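PDB 2XTS: sulfite dehydrogenase from Paracoccus pantotrophus, which oxidises protein-bound sulfane sulfur in the Sox pathway at a molybdenum cofactor, working together with a haem-bearing cytochrome subunit. Local coordinates for residues F55-A60 / G135-Q140; G63-Q68 / F197-A202; G69-R74 / M142-E147. All blocks are in the same frame, centred on the assembly; numbering follows the deposited sequence.

Contact 1: residues F55-A60 / G135-Q140; sequences FTPIHA and GCQYTQ
An inverse gamma turn centred on Pro57 is crossed obliquely by one glutamine side chain, that of Gln137 from the short helix 136-140, which belongs to the molybdopterin-binding part of this sulfite-oxidase-family fold. The carbon chain of Gln137 leaves with CG anti to the backbone N (chi1 174°) and runs on extended, so it lies along the loop with CG 3.3 Å from Thr56 O and carries its amide past Pro57. There NE2 gives a hydrogen bond to Phe55 O, 2.9 Å long and nearly straight at 163°. Phe55 O lies in the plane of the Gln137 amide, whereas the donor stands well above the carbonyl plane of Phe55. NE2 is also bonded to Lys38 O and OE1 to Gln274, so several bonds fix the rotation of this buried amide. His59 runs beside Gln137, pointing the same way, with the imidazole tilted 31° from the amide; its NE2 is bonded to Gly194 O of the cytochrome chain. At the other end of the loop segment, Phe55 lies against the helix backbone, its CE2 3.3 Å from Tyr138 O, while its ring meets that of Tyr138 obliquely. Tyr138 OH in turn reaches Ala193 O of the cytochrome chain, so this contact backs directly onto the subunit interface. Helix 136-140 starts at Gly135, the N-cap residue, whose carbonyl O accepts from the backbone N of both Tyr138 and Thr139. Ile58 CD1 touches both Cys136 O and Gln140 CB, and Cys136 SG rests 3.7 Å from His59 CB.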
loop_
_atom_site.group_PDB
_atom_site.type_symbol
_atom_site.label_atom_id
_atom_site.label_comp_id
_atom_site.label_asym_id
_atom_site.label_seq_id
_atom_site.Cartn_x
_atom_site.Cartn_y
_atom_site.Cartn_z
ATOM N N PHE A 55 -0.464 -5.771 -16.780
ATOM C CA PHE A 55 0.641 -6.363 -16.048
ATOM C C PHE A 55 1.213 -5.409 -15.007
ATOM O O PHE A 55 1.493 -4.256 -15.316
ATOM C CB PHE A 55 1.750 -6.747 -17.042
ATOM C CG PHE A 55 1.342 -7.801 -18.019
ATOM C CD1 PHE A 55 0.754 -7.452 -19.226
ATOM C CD2 PHE A 55 1.504 -9.141 -17.714
ATOM C CE1 PHE A 55 0.316 -8.433 -20.105
ATOM C CE2 PHE A 55 1.100 -10.114 -18.610
ATOM C CZ PHE A 55 0.509 -9.756 -19.791
ATOM N N THR A 56 1.384 -5.904 -13.786
ATOM C CA THR A 56 1.996 -5.132 -12.708
ATOM C C THR A 56 3.485 -4.907 -12.998
ATOM O O THR A 56 4.154 -5.830 -13.433
ATOM C CB THR A 56 1.919 -5.931 -11.381
ATOM O OG1 THR A 56 0.565 -6.311 -11.127
ATOM C CG2 THR A 56 2.481 -5.161 -10.204
ATOM N N PRO A 57 4.008 -3.695 -12.739
ATOM C CA PRO A 57 5.430 -3.396 -12.993
ATOM C C PRO A 57 6.344 -3.977 -11.923
ATOM O O PRO A 57 7.094 -3.242 -11.297
ATOM C CB PRO A 57 5.463 -1.867 -13.003
ATOM C CG PRO A 57 4.394 -1.479 -12.076
ATOM C CD PRO A 57 3.277 -2.474 -12.338
ATOM N N ILE A 58 6.338 -5.304 -11.789
ATOM C CA ILE A 58 7.137 -5.953 -10.762
ATOM C C ILE A 58 8.646 -5.815 -10.952
ATOM O O ILE A 58 9.376 -6.068 -10.041
ATOM C CB ILE A 58 6.747 -7.437 -10.579
ATOM C CG1 ILE A 58 6.959 -8.253 -11.860
ATOM C CG2 ILE A 58 5.309 -7.562 -10.040
ATOM C CD1 ILE A 58 6.989 -9.742 -11.630
ATOM N N HIS A 59 9.125 -5.448 -12.134
ATOM C CA HIS A 59 10.541 -5.159 -12.308
ATOM C C HIS A 59 11.010 -3.999 -11.451
ATOM O O HIS A 59 12.159 -3.953 -11.062
ATOM C CB HIS A 59 10.822 -4.875 -13.773
ATOM C CG HIS A 59 10.159 -3.641 -14.285
ATOM N ND1 HIS A 59 8.791 -3.520 -14.353
ATOM C CD2 HIS A 59 10.674 -2.516 -14.842
ATOM C CE1 HIS A 59 8.484 -2.349 -14.870
ATOM N NE2 HIS A 59 9.607 -1.717 -15.185
ATOM N N ALA A 60 10.129 -3.030 -11.218
ATOM C CA ALA A 60 10.511 -1.754 -10.599
ATOM C C ALA A 60 10.146 -1.660 -9.136
ATOM O O ALA A 60 10.623 -0.776 -8.448
ATOM C CB ALA A 60 9.883 -0.590 -11.355
ATOM N N GLY A 135 10.763 -9.159 -20.297
ATOM C CA GLY A 135 10.587 -8.437 -19.045
ATOM C C GLY A 135 9.727 -9.192 -18.076
ATOM O O GLY A 135 8.666 -9.674 -18.458
ATOM N N CYS A 136 10.128 -9.225 -16.807
ATOM C CA CYS A 136 9.327 -9.904 -15.808
ATOM C C CYS A 136 7.974 -9.237 -15.579
ATOM O O CYS A 136 7.043 -9.911 -15.155
ATOM C CB CYS A 136 10.082 -10.094 -14.480
ATOM S SG CYS A 136 10.583 -8.576 -13.668
ATOM N N GLN A 137 7.817 -7.952 -15.887
ATOM C CA GLN A 137 6.475 -7.364 -15.861
ATOM C C GLN A 137 5.536 -8.215 -16.716
ATOM O O GLN A 137 4.383 -8.487 -16.344
ATOM C CB GLN A 137 6.518 -5.939 -16.418
ATOM C CG GLN A 137 5.151 -5.318 -16.568
ATOM C CD GLN A 137 5.167 -3.809 -16.573
ATOM O OE1 GLN A 137 6.177 -3.210 -16.949
ATOM N NE2 GLN A 137 4.064 -3.199 -16.157
ATOM N N TYR A 138 6.036 -8.653 -17.875
ATOM C CA TYR A 138 5.209 -9.378 -18.850
ATOM C C TYR A 138 5.109 -10.867 -18.544
ATOM O O TYR A 138 4.057 -11.470 -18.691
ATOM C CB TYR A 138 5.750 -9.148 -20.280
ATOM C CG TYR A 138 5.872 -7.687 -20.575
ATOM C CD1 TYR A 138 4.746 -6.914 -20.791
ATOM C CD2 TYR A 138 7.097 -7.065 -20.572
ATOM C CE1 TYR A 138 4.846 -5.565 -21.009
ATOM C CE2 TYR A 138 7.204 -5.702 -20.758
ATOM C CZ TYR A 138 6.073 -4.965 -20.998
ATOM O OH TYR A 138 6.137 -3.609 -21.175
ATOM N N THR A 139 6.225 -11.480 -18.169
ATOM C CA THR A 139 6.239 -12.921 -17.992
ATOM C C THR A 139 5.829 -13.388 -16.589
ATOM O O THR A 139 5.488 -14.559 -16.416
ATOM C CB THR A 139 7.612 -13.514 -18.427
ATOM O OG1 THR A 139 8.697 -12.845 -17.783
ATOM C CG2 THR A 139 7.804 -13.379 -19.914
ATOM N N GLN A 140 5.790 -12.473 -15.600
ATOM C CA GLN A 140 5.389 -12.800 -14.241
ATOM C C GLN A 140 4.454 -11.771 -13.596
ATOM O O GLN A 140 4.101 -11.939 -12.439
ATOM C CB GLN A 140 6.625 -13.036 -13.353
ATOM C CG GLN A 140 7.360 -14.379 -13.532
ATOM C CD GLN A 140 8.357 -14.374 -14.693
ATOM O OE1 GLN A 140 8.774 -13.327 -15.174
ATOM N NE2 GLN A 140 8.786 -15.552 -15.099
#

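Contact 2: residues G63-Q68 / F197-A202; sequences GTITPQ and FANGEA
A type I' beta turn from Ala198 to Glu201, closing the hairpin between strands 193-198 and 201-202, presents its polar groups to the loop 63-68. Gln68 makes both strong hydrogen bonds from the loop side. Its CG sits in the crowded position between backbone N and carbonyl carbon (chi1 46°) and the chain bends at chi2, which brings the amide across the turn. OE1 accepts a hydrogen bond from Asn199 ND2 at 3.0 Å; Gln68 OE1 lies in the plane of the Asn199 amide, but the donor approaches from above the carbonyl plane of Gln68. The other end, NE2, donates to Glu201 OE2 at 2.8 Å, meeting that oxygen from above the carboxylate plane, and makes a weak, longer bond to Asn199 O. One buried amide thus has both ends gripped by a single turn. Asn199 ND2 also lies 2.9 Å from Thr66 O, and Ile65 CG2 packs against the same amide. The Glu201 carboxylate has further partners: OE2 forms a salt bridge with Arg204, which probably helps keep it ionised, and OE1 bonds to Tyr27. Asn199 OD1 accepts from Glu147 N and Thr66 OG1 bonds to Asn145 N, tying turn and loop alike to strand 143-152, while Glu147 of the second subunit takes hold of Thr64 and Ile65 alongside.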
loop_
_atom_site.group_PDB
_atom_site.type_symbol
_atom_site.label_atom_id
_atom_site.label_comp_id
_atom_site.label_asym_id
_atom_site.label_seq_id
_atom_site.Cartn_x
_atom_site.Cartn_y
_atom_site.Cartn_z
ATOM N N GLY A 63 10.046 -4.722 -1.917
ATOM C CA GLY A 63 9.207 -5.145 -0.818
ATOM C C GLY A 63 8.195 -6.166 -1.281
ATOM O O GLY A 63 8.514 -7.018 -2.127
ATOM N N THR A 64 7.010 -6.118 -0.684
ATOM C CA THR A 64 5.959 -7.075 -0.967
ATOM C C THR A 64 4.579 -6.473 -1.261
ATOM O O THR A 64 3.767 -7.138 -1.932
ATOM C CB THR A 64 5.801 -8.125 0.146
ATOM O OG1 THR A 64 5.198 -7.533 1.300
ATOM C CG2 THR A 64 7.123 -8.814 0.481
ATOM N N ILE A 65 4.297 -5.260 -0.778
ATOM C CA ILE A 65 2.986 -4.653 -0.984
ATOM C C ILE A 65 2.915 -4.060 -2.378
ATOM O O ILE A 65 3.780 -3.271 -2.754
ATOM C CB ILE A 65 2.743 -3.530 0.062
ATOM C CG1 ILE A 65 2.657 -4.117 1.479
ATOM C CG2 ILE A 65 1.498 -2.718 -0.272
ATOM C CD1 ILE A 65 1.511 -5.051 1.705
ATOM N N THR A 66 1.907 -4.436 -3.170
ATOM C CA THR A 66 1.769 -3.853 -4.496
ATOM C C THR A 66 0.969 -2.557 -4.401
ATOM O O THR A 66 -0.131 -2.572 -3.859
ATOM C CB THR A 66 0.989 -4.795 -5.455
ATOM O OG1 THR A 66 1.490 -6.142 -5.366
ATOM C CG2 THR A 66 1.111 -4.274 -6.908
ATOM N N PRO A 67 1.491 -1.441 -4.961
ATOM C CA PRO A 67 0.649 -0.225 -4.987
ATOM C C PRO A 67 -0.589 -0.478 -5.814
ATOM O O PRO A 67 -0.493 -0.913 -6.940
ATOM C CB PRO A 67 1.563 0.824 -5.632
ATOM C CG PRO A 67 2.921 0.263 -5.535
ATOM C CD PRO A 67 2.785 -1.207 -5.636
ATOM N N GLN A 68 -1.754 -0.216 -5.263
ATOM C CA GLN A 68 -2.968 -0.617 -5.906
ATOM C C GLN A 68 -3.198 0.096 -7.225
ATOM O O GLN A 68 -3.836 -0.470 -8.113
ATOM C CB GLN A 68 -4.176 -0.524 -4.964
ATOM C CG GLN A 68 -4.289 0.736 -4.156
ATOM C CD GLN A 68 -3.613 0.697 -2.792
ATOM O OE1 GLN A 68 -2.568 0.067 -2.615
ATOM N NE2 GLN A 68 -4.224 1.353 -1.824
ATOM N N PHE A 197 -11.712 -3.801 1.822
ATOM C CA PHE A 197 -10.549 -2.902 1.873
ATOM C C PHE A 197 -9.324 -3.642 1.376
ATOM O O PHE A 197 -9.171 -4.826 1.638
ATOM C CB PHE A 197 -10.282 -2.465 3.316
ATOM C CG PHE A 197 -11.383 -1.702 3.939
ATOM C CD1 PHE A 197 -11.481 -0.321 3.824
ATOM C CD2 PHE A 197 -12.328 -2.370 4.674
ATOM C CE1 PHE A 197 -12.533 0.358 4.444
ATOM C CE2 PHE A 197 -13.371 -1.686 5.275
ATOM C CZ PHE A 197 -13.457 -0.330 5.170
ATOM N N ALA A 198 -8.474 -2.932 0.644
ATOM C CA ALA A 198 -7.214 -3.474 0.133
ATOM C C ALA A 198 -6.172 -2.386 0.283
ATOM O O ALA A 198 -6.333 -1.273 -0.219
ATOM C CB ALA A 198 -7.354 -3.904 -1.305
ATOM N N ASN A 199 -5.105 -2.689 1.007
ATOM C CA ASN A 199 -4.017 -1.764 1.317
ATOM C C ASN A 199 -4.593 -0.474 1.925
ATOM O O ASN A 199 -4.277 0.638 1.491
ATOM C CB ASN A 199 -3.173 -1.495 0.076
ATOM C CG ASN A 199 -2.294 -2.657 -0.296
ATOM O OD1 ASN A 199 -2.076 -3.586 0.486
ATOM N ND2 ASN A 199 -1.776 -2.617 -1.511
ATOM N N GLY A 200 -5.478 -0.662 2.908
ATOM C CA GLY A 200 -5.967 0.408 3.725
ATOM C C GLY A 200 -7.283 1.038 3.349
ATOM O O GLY A 200 -7.987 1.536 4.198
ATOM N N GLU A 201 -7.591 1.096 2.068
ATOM C CA GLU A 201 -8.725 1.847 1.550
ATOM C C GLU A 201 -9.672 0.923 0.782
ATOM O O GLU A 201 -9.417 -0.268 0.630
ATOM C CB GLU A 201 -8.211 2.988 0.665
ATOM C CG GLU A 201 -7.423 2.526 -0.551
ATOM C CD GLU A 201 -6.844 3.640 -1.407
ATOM O OE1 GLU A 201 -7.022 4.847 -1.074
ATOM O OE2 GLU A 201 -6.212 3.269 -2.403
ATOM N N ALA A 202 -10.769 1.463 0.286
ATOM C CA ALA A 202 -11.680 0.650 -0.500
ATOM C C ALA A 202 -10.973 0.040 -1.691
ATOM O O ALA A 202 -10.035 0.628 -2.239
ATOM C CB ALA A 202 -12.883 1.452 -0.959
#

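Contact 3: residues G69-R74 / M142-E147; sequences GCAFER and MIHNME. With MTE (phosphonic acidmono-(2-amino-5,6-dimercapto-4-oxo-3,7,8a,9,10,10a-hexahydro-4H-8-oxa-1,3,9,10-tetraaza-anthracen-7-ylmethyl)ester), chain E; 2MO (molybdenum (IV)oxide), chain F.
Both Phe72 (chi1 86°) and His144 (chi1 60°) hold CG in the crowded position between backbone N and carbonyl carbon, and this swings the two rings up to the phosphate of the molybdopterin. The loop 69-74 and strand 143-152 here form part of the cofactor pocket of the molybdopterin-binding fold. The Phe72 ring is sandwiched: the peptide joining Met142 to Ile143 lies over one face, with Ile143 N 3.3 Å from CD1, and MTE O1P stands over the centre of the opposite face. The aromatic ring therefore acts as a spacer between strand backbone and phosphate. His144 meets the phosphate with its edge instead, NE2 donating to MTE O3P at 3.0 Å along an almost perfectly straight line (177°). Met146 CE sits over the centre of one face of the His144 ring, and His207 packs against that ring edge-to-face. Met146 CE presses on Ala71 CB at 3.4 Å, tighter than ordinary van der Waals contact, while Ala71 CB also touches His144 CB.

Further along the loop, Arg74 N donates to MTE O2P at 3.0 Å. Lys225 and Arg212 are further partners of the cofactor. MTE O1P lies 2.7 Å from Phe72 O, close for two oxygens, so O1P probably carries a proton. The Arg74 side chain, with CG anti to the backbone N, bends at chi2 and runs past the dithiolene of the pyranopterin toward the metal, which is bound by MTE S1' and S2' and one further atom. Arg74 NH1 is hydrogen-bonded to Ser51 OG, and at the edge of the guanidinium, in its plane, Arg74 NE bonds to 2MO OT2 at 3.1 Å.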
loop_
_atom_site.group_PDB
_atom_site.type_symbol
_atom_site.label_atom_id
_atom_site.label_comp_id
_atom_site.label_asym_id
_atom_site.label_seq_id
_atom_site.Cartn_x
_atom_site.Cartn_y
_atom_site.Cartn_z
ATOM N N GLY A 69 -2.665 1.297 -7.387
ATOM C CA GLY A 69 -2.806 1.982 -8.646
ATOM C C GLY A 69 -2.082 1.340 -9.818
ATOM O O GLY A 69 -2.434 1.607 -10.965
ATOM N N CYS A 70 -1.054 0.538 -9.551
ATOM C CA CYS A 70 -0.411 -0.197 -10.642
ATOM C C CYS A 70 -0.516 -1.705 -10.531
ATOM O O CYS A 70 0.152 -2.431 -11.247
ATOM C CB CYS A 70 1.046 0.191 -10.810
ATOM S SG CYS A 70 2.139 -0.110 -9.431
ATOM N N ALA A 71 -1.400 -2.173 -9.667
ATOM C CA ALA A 71 -1.686 -3.588 -9.512
ATOM C C ALA A 71 -2.523 -4.063 -10.699
ATOM O O ALA A 71 -3.510 -3.414 -11.084
ATOM C CB ALA A 71 -2.404 -3.836 -8.208
ATOM N N PHE A 72 -2.126 -5.193 -11.284
ATOM C CA PHE A 72 -2.733 -5.658 -12.530
ATOM C C PHE A 72 -4.235 -5.822 -12.434
ATOM O O PHE A 72 -4.800 -6.008 -11.343
ATOM C CB PHE A 72 -2.112 -6.971 -13.039
ATOM C CG PHE A 72 -2.714 -8.231 -12.462
ATOM C CD1 PHE A 72 -2.541 -8.600 -11.152
ATOM C CD2 PHE A 72 -3.451 -9.071 -13.274
ATOM C CE1 PHE A 72 -3.101 -9.759 -10.662
ATOM C CE2 PHE A 72 -3.997 -10.220 -12.785
ATOM C CZ PHE A 72 -3.833 -10.579 -11.493
ATOM N N GLU A 73 -4.861 -5.800 -13.605
ATOM C CA GLU A 73 -6.293 -6.005 -13.823
ATOM C C GLU A 73 -6.495 -7.167 -14.751
ATOM O O GLU A 73 -5.804 -7.312 -15.743
ATOM C CB GLU A 73 -6.868 -4.800 -14.560
ATOM C CG GLU A 73 -6.778 -3.474 -13.850
ATOM C CD GLU A 73 -7.171 -2.337 -14.772
ATOM O OE1 GLU A 73 -8.337 -2.260 -15.223
ATOM O OE2 GLU A 73 -6.312 -1.503 -15.061
ATOM N N ARG A 74 -7.498 -7.975 -14.464
ATOM C CA ARG A 74 -8.011 -8.967 -15.421
ATOM C C ARG A 74 -9.534 -8.885 -15.375
ATOM O O ARG A 74 -10.140 -9.104 -14.324
ATOM C CB ARG A 74 -7.509 -10.385 -15.126
ATOM C CG ARG A 74 -7.463 -11.311 -16.336
ATOM C CD ARG A 74 -8.807 -11.669 -16.904
ATOM N NE ARG A 74 -8.649 -12.869 -17.728
ATOM C CZ ARG A 74 -9.215 -13.074 -18.908
ATOM N NH1 ARG A 74 -10.010 -12.164 -19.473
ATOM N NH2 ARG A 74 -8.945 -14.216 -19.540
ATOM N N MET A 142 1.255 -10.799 -13.899
ATOM C CA MET A 142 -0.165 -10.983 -13.610
ATOM C C MET A 142 -0.303 -11.415 -12.140
ATOM O O MET A 142 -0.761 -12.518 -11.829
ATOM C CB MET A 142 -0.839 -12.018 -14.526
ATOM C CG MET A 142 -0.610 -11.881 -15.980
ATOM S SD MET A 142 -1.573 -13.196 -16.806
ATOM C CE MET A 142 -0.852 -13.190 -18.444
ATOM N N ILE A 143 0.096 -10.527 -11.226
ATOM C CA ILE A 143 0.077 -10.808 -9.825
ATOM C C ILE A 143 0.032 -9.485 -9.070
ATOM O O ILE A 143 0.607 -8.483 -9.496
ATOM C CB ILE A 143 1.351 -11.627 -9.426
ATOM C CG1 ILE A 143 1.225 -12.215 -8.030
ATOM C CG2 ILE A 143 2.649 -10.815 -9.562
ATOM C CD1 ILE A 143 2.171 -13.389 -7.819
ATOM N N HIS A 144 -0.609 -9.514 -7.914
ATOM C CA HIS A 144 -0.535 -8.420 -6.959
ATOM C C HIS A 144 -0.669 -8.984 -5.549
ATOM O O HIS A 144 -1.048 -10.137 -5.372
ATOM C CB HIS A 144 -1.515 -7.254 -7.265
ATOM C CG HIS A 144 -2.971 -7.577 -7.287
ATOM N ND1 HIS A 144 -3.647 -8.107 -6.209
ATOM C CD2 HIS A 144 -3.903 -7.292 -8.223
ATOM C CE1 HIS A 144 -4.932 -8.179 -6.510
ATOM N NE2 HIS A 144 -5.114 -7.694 -7.726
ATOM N N ASN A 145 -0.325 -8.172 -4.556
ATOM C CA ASN A 145 -0.261 -8.605 -3.172
ATOM C C ASN A 145 -0.683 -7.462 -2.293
ATOM O O ASN A 145 -0.041 -6.447 -2.253
ATOM C CB ASN A 145 1.170 -9.049 -2.857
ATOM C CG ASN A 145 1.345 -9.691 -1.485
ATOM O OD1 ASN A 145 1.882 -9.056 -0.549
ATOM N ND2 ASN A 145 0.990 -10.923 -1.365
ATOM N N MET A 146 -1.788 -7.651 -1.610
ATOM C CA MET A 146 -2.394 -6.594 -0.821
ATOM C C MET A 146 -2.810 -7.112 0.555
ATOM O O MET A 146 -3.041 -8.306 0.777
ATOM C CB MET A 146 -3.627 -6.007 -1.529
ATOM C CG MET A 146 -3.328 -5.609 -2.948
ATOM S SD MET A 146 -4.678 -4.645 -3.650
ATOM C CE MET A 146 -4.078 -4.457 -5.328
ATOM N N GLU A 147 -2.905 -6.170 1.490
ATOM C CA GLU A 147 -3.498 -6.396 2.809
ATOM C C GLU A 147 -5.002 -6.190 2.708
ATOM O O GLU A 147 -5.439 -5.071 2.461
ATOM C CB GLU A 147 -2.917 -5.398 3.807
ATOM C CG GLU A 147 -3.506 -5.488 5.218
ATOM C CD GLU A 147 -3.104 -4.315 6.097
ATOM O OE1 GLU A 147 -3.528 -3.180 5.828
ATOM O OE2 GLU A 147 -2.395 -4.532 7.097
HETATM N N1 MTE E . -14.425 -11.277 -11.244
HETATM C C2 MTE E . -15.366 -10.891 -12.099
HETATM N N2 MTE E . -16.595 -10.599 -11.623
HETATM N N3 MTE E . -15.124 -10.758 -13.418
HETATM C C4 MTE E . -13.907 -11.028 -13.971
HETATM O O4 MTE E . -13.761 -10.868 -15.200
HETATM N N5 MTE E . -11.585 -11.873 -13.533
HETATM C C6 MTE E . -10.940 -12.809 -12.641
HETATM C C7 MTE E . -10.948 -12.401 -11.176
HETATM N N8 MTE E . -12.279 -12.032 -10.771
HETATM C C9 MTE E . -12.840 -11.485 -13.103
HETATM C C10 MTE E . -13.173 -11.610 -11.678
HETATM C "C1'" MTE E . -9.515 -13.136 -13.049
HETATM S "S1'" MTE E . -9.252 -14.193 -14.418
HETATM C "C2'" MTE E . -8.450 -12.700 -12.335
HETATM S "S2'" MTE E . -6.845 -13.213 -12.678
HETATM C "C3'" MTE E . -8.677 -11.761 -11.170
HETATM O "O3'" MTE E . -10.038 -11.327 -11.011
HETATM C "C4'" MTE E . -7.857 -10.498 -11.353
HETATM O "O4'" MTE E . -8.011 -9.652 -10.206
HETATM P P MTE E . -7.576 -8.121 -10.402
HETATM O O1P MTE E . -6.066 -8.290 -10.747
HETATM O O2P MTE E . -8.300 -7.514 -11.558
HETATM O O3P MTE E . -7.773 -7.488 -9.067
HETATM MO MO 2MO F . -7.010 -14.949 -14.296
HETATM O OT1 2MO F . -6.966 -16.507 -13.407
HETATM O OT2 2MO F . -7.307 -15.173 -16.219
#

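In the fold
All three contacts are buried, and each uses part of the long loop between strands 52-53 and 74-75. Contact 3 lies deepest, its centre about 6 Å from the centre of the chain, and is the one that reaches the cofactor: it has no hydrogen bond between its segments, His144 and Arg74 being turned to phosphate and metal oxide. Contacts 1 and 2, about 17 Å apart between centres, instead bind their segments through glutamine amides, one beside the cytochrome chain and the other beside the second subunit. Contact 3 joins them: Thr56 OG1 bonds to Ile143 O on the strand and to Phe72 N on the loop, while Asn199 N bonds to Glu147 O.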